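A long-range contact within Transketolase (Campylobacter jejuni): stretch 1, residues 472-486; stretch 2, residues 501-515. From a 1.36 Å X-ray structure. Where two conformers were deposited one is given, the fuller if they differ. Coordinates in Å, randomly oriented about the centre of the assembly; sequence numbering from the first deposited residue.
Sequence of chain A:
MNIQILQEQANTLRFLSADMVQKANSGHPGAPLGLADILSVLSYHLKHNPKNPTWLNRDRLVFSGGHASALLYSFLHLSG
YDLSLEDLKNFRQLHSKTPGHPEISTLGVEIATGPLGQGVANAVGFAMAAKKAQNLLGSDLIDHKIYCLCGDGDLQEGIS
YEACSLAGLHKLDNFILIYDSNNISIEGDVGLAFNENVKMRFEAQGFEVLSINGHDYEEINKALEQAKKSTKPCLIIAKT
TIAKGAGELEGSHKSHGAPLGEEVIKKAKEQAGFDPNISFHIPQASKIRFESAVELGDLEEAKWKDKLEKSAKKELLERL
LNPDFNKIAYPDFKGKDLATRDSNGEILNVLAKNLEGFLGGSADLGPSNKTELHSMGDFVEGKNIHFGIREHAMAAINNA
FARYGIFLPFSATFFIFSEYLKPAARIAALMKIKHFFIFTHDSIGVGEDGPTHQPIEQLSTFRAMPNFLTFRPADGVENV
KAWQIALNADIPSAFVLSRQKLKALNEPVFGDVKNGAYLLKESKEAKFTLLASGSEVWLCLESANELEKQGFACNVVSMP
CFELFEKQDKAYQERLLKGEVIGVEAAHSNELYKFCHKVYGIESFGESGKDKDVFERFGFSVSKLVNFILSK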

# COMPACT_ATOMS: atom_id res chain seq x y z
N ARG A 472 -18.22 9.04 6.80
CA ARG A 472 -17.77 8.92 8.20
C ARG A 472 -18.99 9.24 9.09
O ARG A 472 -19.13 10.36 9.60
CB ARG A 472 -16.58 9.79 8.48
CG ARG A 472 -15.99 9.64 9.82
CD ARG A 472 -14.60 10.32 9.97
NE ARG A 472 -14.02 10.09 11.30
CZ ARG A 472 -13.91 10.97 12.29
NH1 ARG A 472 -14.24 12.23 12.15
NH2 ARG A 472 -13.38 10.55 13.42
N PRO A 473 -19.89 8.27 9.28
CA PRO A 473 -21.16 8.55 9.93
C PRO A 473 -20.99 8.82 11.41
O PRO A 473 -20.14 8.21 12.08
CB PRO A 473 -21.98 7.28 9.70
CG PRO A 473 -20.96 6.23 9.50
CD PRO A 473 -19.84 6.89 8.74
N ALA A 474 -21.78 9.75 11.94
CA ALA A 474 -21.75 10.08 13.35
C ALA A 474 -22.65 9.19 14.18
O ALA A 474 -22.48 9.12 15.41
CB ALA A 474 -22.13 11.52 13.55
N ASP A 475 -23.56 8.46 13.56
CA ASP A 475 -24.48 7.58 14.31
C ASP A 475 -25.04 6.56 13.35
O ASP A 475 -24.71 6.56 12.17
CB ASP A 475 -25.58 8.38 15.08
CG ASP A 475 -26.65 8.99 14.21
OD1 ASP A 475 -26.66 8.83 12.98
OD2 ASP A 475 -27.57 9.63 14.82
N GLY A 476 -25.89 5.68 13.85
CA GLY A 476 -26.46 4.65 13.03
C GLY A 476 -27.36 5.12 11.93
O GLY A 476 -27.41 4.51 10.87
N VAL A 477 -28.11 6.17 12.20
CA VAL A 477 -29.01 6.72 11.20
C VAL A 477 -28.19 7.24 10.01
O VAL A 477 -28.49 6.96 8.83
CB VAL A 477 -29.90 7.80 11.79
CG1 VAL A 477 -30.68 8.55 10.74
CG2 VAL A 477 -30.85 7.17 12.85
N GLU A 478 -27.14 8.01 10.28
CA GLU A 478 -26.27 8.45 9.21
C GLU A 478 -25.66 7.25 8.46
O GLU A 478 -25.47 7.30 7.26
CB GLU A 478 -25.15 9.39 9.70
CG GLU A 478 -25.58 10.76 10.19
CD GLU A 478 -24.45 11.75 10.27
OE1 GLU A 478 -23.25 11.38 10.20
OE2 GLU A 478 -24.77 12.96 10.45
N ASN A 479 -25.32 6.20 9.20
CA ASN A 479 -24.73 5.01 8.59
C ASN A 479 -25.67 4.35 7.57
O ASN A 479 -25.25 3.91 6.50
CB ASN A 479 -24.29 4.05 9.71
CG ASN A 479 -23.38 2.92 9.30
OD1 ASN A 479 -22.99 2.70 8.09
ND2 ASN A 479 -22.97 2.20 10.28
N VAL A 480 -26.97 4.29 7.92
CA VAL A 480 -28.00 3.77 7.02
C VAL A 480 -28.13 4.68 5.80
O VAL A 480 -28.17 4.18 4.65
CB VAL A 480 -29.37 3.65 7.74
CG1 VAL A 480 -30.49 3.51 6.72
CG2 VAL A 480 -29.30 2.52 8.71
N LYS A 481 -28.26 5.99 6.01
CA LYS A 481 -28.44 6.91 4.88
C LYS A 481 -27.23 6.84 3.93
O LYS A 481 -27.39 6.93 2.71
CB LYS A 481 -28.68 8.33 5.39
CG LYS A 481 -30.02 8.50 6.08
CD LYS A 481 -30.10 9.84 6.78
CE LYS A 481 -31.44 10.12 7.45
NZ LYS A 481 -31.30 11.39 8.27
N ALA A 482 -26.04 6.63 4.50
CA ALA A 482 -24.83 6.50 3.70
C ALA A 482 -24.92 5.27 2.81
O ALA A 482 -24.57 5.33 1.64
CB ALA A 482 -23.59 6.39 4.59
N TRP A 483 -25.36 4.12 3.35
CA TRP A 483 -25.54 2.92 2.53
C TRP A 483 -26.57 3.14 1.42
O TRP A 483 -26.39 2.65 0.30
CB TRP A 483 -25.92 1.74 3.40
CG TRP A 483 -24.71 0.98 3.88
CD1 TRP A 483 -24.15 1.01 5.12
CD2 TRP A 483 -23.90 0.12 3.07
NE1 TRP A 483 -23.05 0.17 5.14
CE2 TRP A 483 -22.87 -0.36 3.90
CE3 TRP A 483 -23.92 -0.27 1.74
CZ2 TRP A 483 -21.90 -1.25 3.45
CZ3 TRP A 483 -22.96 -1.14 1.27
CH2 TRP A 483 -21.95 -1.63 2.12
N GLN A 484 -27.67 3.83 1.73
CA GLN A 484 -28.69 4.06 0.70
C GLN A 484 -28.09 4.84 -0.47
O GLN A 484 -28.35 4.54 -1.62
CB GLN A 484 -29.93 4.72 1.30
CG GLN A 484 -30.69 3.79 2.25
CD GLN A 484 -31.78 4.48 3.02
OE1 GLN A 484 -31.55 5.52 3.62
NE2 GLN A 484 -32.98 3.86 3.04
N ILE A 485 -27.27 5.84 -0.16
CA ILE A 485 -26.55 6.56 -1.21
C ILE A 485 -25.54 5.68 -1.92
O ILE A 485 -25.48 5.66 -3.16
CB ILE A 485 -25.86 7.81 -0.63
CG1 ILE A 485 -26.88 8.78 -0.04
CG2 ILE A 485 -24.99 8.49 -1.71
CD1 ILE A 485 -26.30 9.70 1.07
N ALA A 486 -24.74 4.95 -1.16
CA ALA A 486 -23.69 4.14 -1.76
C ALA A 486 -24.24 3.10 -2.74
O ALA A 486 -23.65 2.88 -3.82
CB ALA A 486 -22.89 3.43 -0.70
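Stretch 2 501-515: KLKALNEPVFGDVKN

Stretch 2 lies along one flank of the helix that begins at Gly476, mostly as loop, and runs in the same general sense as the helix: Ala504 is level with Asp475 (CA to CA 5.4 Å), Val513 with Lys481 (6.3 Å) and Lys514 with Ile485 (6.9 Å). Between Leu505 and Asp512 the chain swings outward, touching only through Pro508 (CG to Lys481 NZ 3.9 Å), and it returns with a short 3-10 segment at 513-515.

The first rule is that one carboxylate can start a helix and hold a loop. Asp475, at the N-cap with chi1 in p, takes the amide of Glu478 on OD1 (N to OD1 2.9 Å) as a capping bond, while OD2 accepts from Leu505 N at 3.0 Å with a nearly straight N-H...O angle of 165°. Water 2 bridges Asp475 OD2 (3.1 Å) and Leu505 O (2.8 Å), donating to both. Just earlier in each stretch, Ala474 O and Lys503 O lie 4.0 Å apart; two acceptors cannot bond directly, and water 1 donates to each at 2.7 Å.

Glu478 reaches back to close the helix start, OE1 accepting from Ala474 N at 2.8 Å; OE2 is satisfied elsewhere in the structure. Leu505, in mt, packs CD1 against Ala474 CB at 3.9 Å.

One turn on, Lys481 extends almost fully to form a salt bridge, NZ to Asp512 OD1 at 2.7 Å. Asp512 OD1 also accepts from Val513 N at 2.8 Å, and Asp512 N gives to Asn515 OD1 at 2.9 Å, so the charged contact sits on a locally bonded turn.

Val513 buries the most area of any residue here. Its CG2 lies 3.7 Å from Lys481 CD and 3.8 Å from Glu478 CG, and its CG1 3.8 Å from Ile485 CD1, an apolar filling beside the salt bridge.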

# COMPACT_ATOMS: atom_id res chain seq x y z
N LYS A 501 -18.10 3.75 21.33
CA LYS A 501 -19.48 4.17 21.28
C LYS A 501 -19.59 5.67 20.98
O LYS A 501 -18.90 6.50 21.62
CB LYS A 501 -20.14 3.89 22.63
CG LYS A 501 -21.64 4.12 22.63
CD LYS A 501 -22.32 3.78 23.97
CE LYS A 501 -22.31 2.32 24.23
NZ LYS A 501 -23.30 1.96 25.31
N LEU A 502 -20.51 6.00 20.08
CA LEU A 502 -20.88 7.38 19.75
C LEU A 502 -22.31 7.69 20.17
O LEU A 502 -23.16 6.80 20.26
CB LEU A 502 -20.76 7.63 18.24
CG LEU A 502 -19.43 7.21 17.59
CD1 LEU A 502 -19.39 7.65 16.13
CD2 LEU A 502 -18.22 7.71 18.37
N LYS A 503 -22.61 8.96 20.31
CA LYS A 503 -23.92 9.39 20.76
C LYS A 503 -24.85 9.59 19.60
O LYS A 503 -24.56 10.23 18.62
CB LYS A 503 -23.81 10.70 21.54
CG LYS A 503 -22.94 10.62 22.78
CD LYS A 503 -23.60 9.91 23.98
CE LYS A 503 -25.01 10.39 24.31
NZ LYS A 503 -25.57 9.82 25.61
N ALA A 504 -26.04 9.06 19.74
CA ALA A 504 -27.05 9.27 18.72
C ALA A 504 -27.37 10.76 18.56
O ALA A 504 -27.47 11.50 19.55
CB ALA A 504 -28.32 8.49 19.10
N LEU A 505 -27.57 11.20 17.32
CA LEU A 505 -27.90 12.57 17.01
C LEU A 505 -29.39 12.83 17.03
O LEU A 505 -30.22 11.93 16.93
CB LEU A 505 -27.40 12.94 15.59
CG LEU A 505 -25.92 12.73 15.31
CD1 LEU A 505 -25.60 13.17 13.88
CD2 LEU A 505 -25.06 13.48 16.33
N ASN A 506 -29.72 14.10 17.18
CA ASN A 506 -31.07 14.54 16.92
C ASN A 506 -31.29 14.66 15.41
O ASN A 506 -30.36 14.60 14.62
CB ASN A 506 -31.36 15.82 17.71
CG ASN A 506 -31.33 15.57 19.23
OD1 ASN A 506 -32.13 14.80 19.76
ND2 ASN A 506 -30.36 16.18 19.92
N GLU A 507 -32.54 14.87 15.01
CA GLU A 507 -32.87 14.86 13.59
C GLU A 507 -32.31 16.10 12.86
O GLU A 507 -32.11 17.14 13.46
CB GLU A 507 -34.39 14.73 13.39
CG GLU A 507 -34.90 13.30 13.75
CD GLU A 507 -36.25 12.94 13.13
OE1 GLU A 507 -36.46 11.73 12.79
OE2 GLU A 507 -37.10 13.84 13.00
N PRO A 508 -32.06 15.97 11.54
CA PRO A 508 -31.60 17.13 10.78
C PRO A 508 -32.56 18.32 10.88
O PRO A 508 -33.80 18.15 10.90
CB PRO A 508 -31.56 16.61 9.35
CG PRO A 508 -31.44 15.13 9.49
CD PRO A 508 -32.21 14.78 10.68
N VAL A 509 -32.02 19.53 10.97
CA VAL A 509 -32.73 20.81 10.89
C VAL A 509 -32.92 21.27 9.44
O VAL A 509 -33.95 21.82 9.07
CB VAL A 509 -31.95 21.90 11.67
CG1 VAL A 509 -32.55 23.27 11.47
CG2 VAL A 509 -31.86 21.53 13.15
N PHE A 510 -31.90 21.11 8.63
CA PHE A 510 -31.93 21.54 7.24
C PHE A 510 -30.90 20.69 6.49
O PHE A 510 -29.79 20.53 6.95
CB PHE A 510 -31.64 23.04 7.08
CG PHE A 510 -31.51 23.45 5.65
CD1 PHE A 510 -32.63 23.57 4.86
CD2 PHE A 510 -30.28 23.64 5.08
CE1 PHE A 510 -32.51 23.91 3.51
CE2 PHE A 510 -30.16 23.99 3.76
CZ PHE A 510 -31.26 24.11 2.98
N GLY A 511 -31.30 20.15 5.34
CA GLY A 511 -30.48 19.23 4.59
C GLY A 511 -30.41 17.84 5.18
O GLY A 511 -31.06 17.56 6.21
N ASP A 512 -29.67 16.93 4.55
CA ASP A 512 -29.53 15.60 5.11
C ASP A 512 -28.21 15.00 4.62
O ASP A 512 -27.43 15.64 3.92
CB ASP A 512 -30.76 14.71 4.75
CG ASP A 512 -31.10 13.69 5.84
OD1 ASP A 512 -30.23 13.25 6.58
OD2 ASP A 512 -32.32 13.37 5.92
N VAL A 513 -28.00 13.73 4.92
CA VAL A 513 -26.78 13.03 4.56
C VAL A 513 -26.55 13.05 3.06
O VAL A 513 -25.40 13.18 2.62
CB VAL A 513 -26.83 11.59 5.11
CG1 VAL A 513 -25.62 10.76 4.65
CG2 VAL A 513 -26.88 11.59 6.67
N LYS A 514 -27.62 13.02 2.25
CA LYS A 514 -27.53 13.10 0.79
C LYS A 514 -26.80 14.33 0.28
O LYS A 514 -26.27 14.31 -0.85
CB LYS A 514 -28.95 13.03 0.16
CG LYS A 514 -29.81 14.24 0.44
CD LYS A 514 -31.21 14.17 -0.16
CE LYS A 514 -32.11 15.19 0.48
NZ LYS A 514 -31.57 16.57 0.61
N ASN A 515 -26.79 15.41 1.06
CA ASN A 515 -26.07 16.65 0.73
C ASN A 515 -24.63 16.66 1.17
O ASN A 515 -23.96 17.65 0.96
CB ASN A 515 -26.80 17.84 1.37
CG ASN A 515 -28.25 17.92 0.95
OD1 ASN A 515 -29.18 17.57 1.72
ND2 ASN A 515 -28.47 18.35 -0.27
O HOH W 1 -22.36 11.00 17.32
O HOH W 2 -30.33 9.26 16.23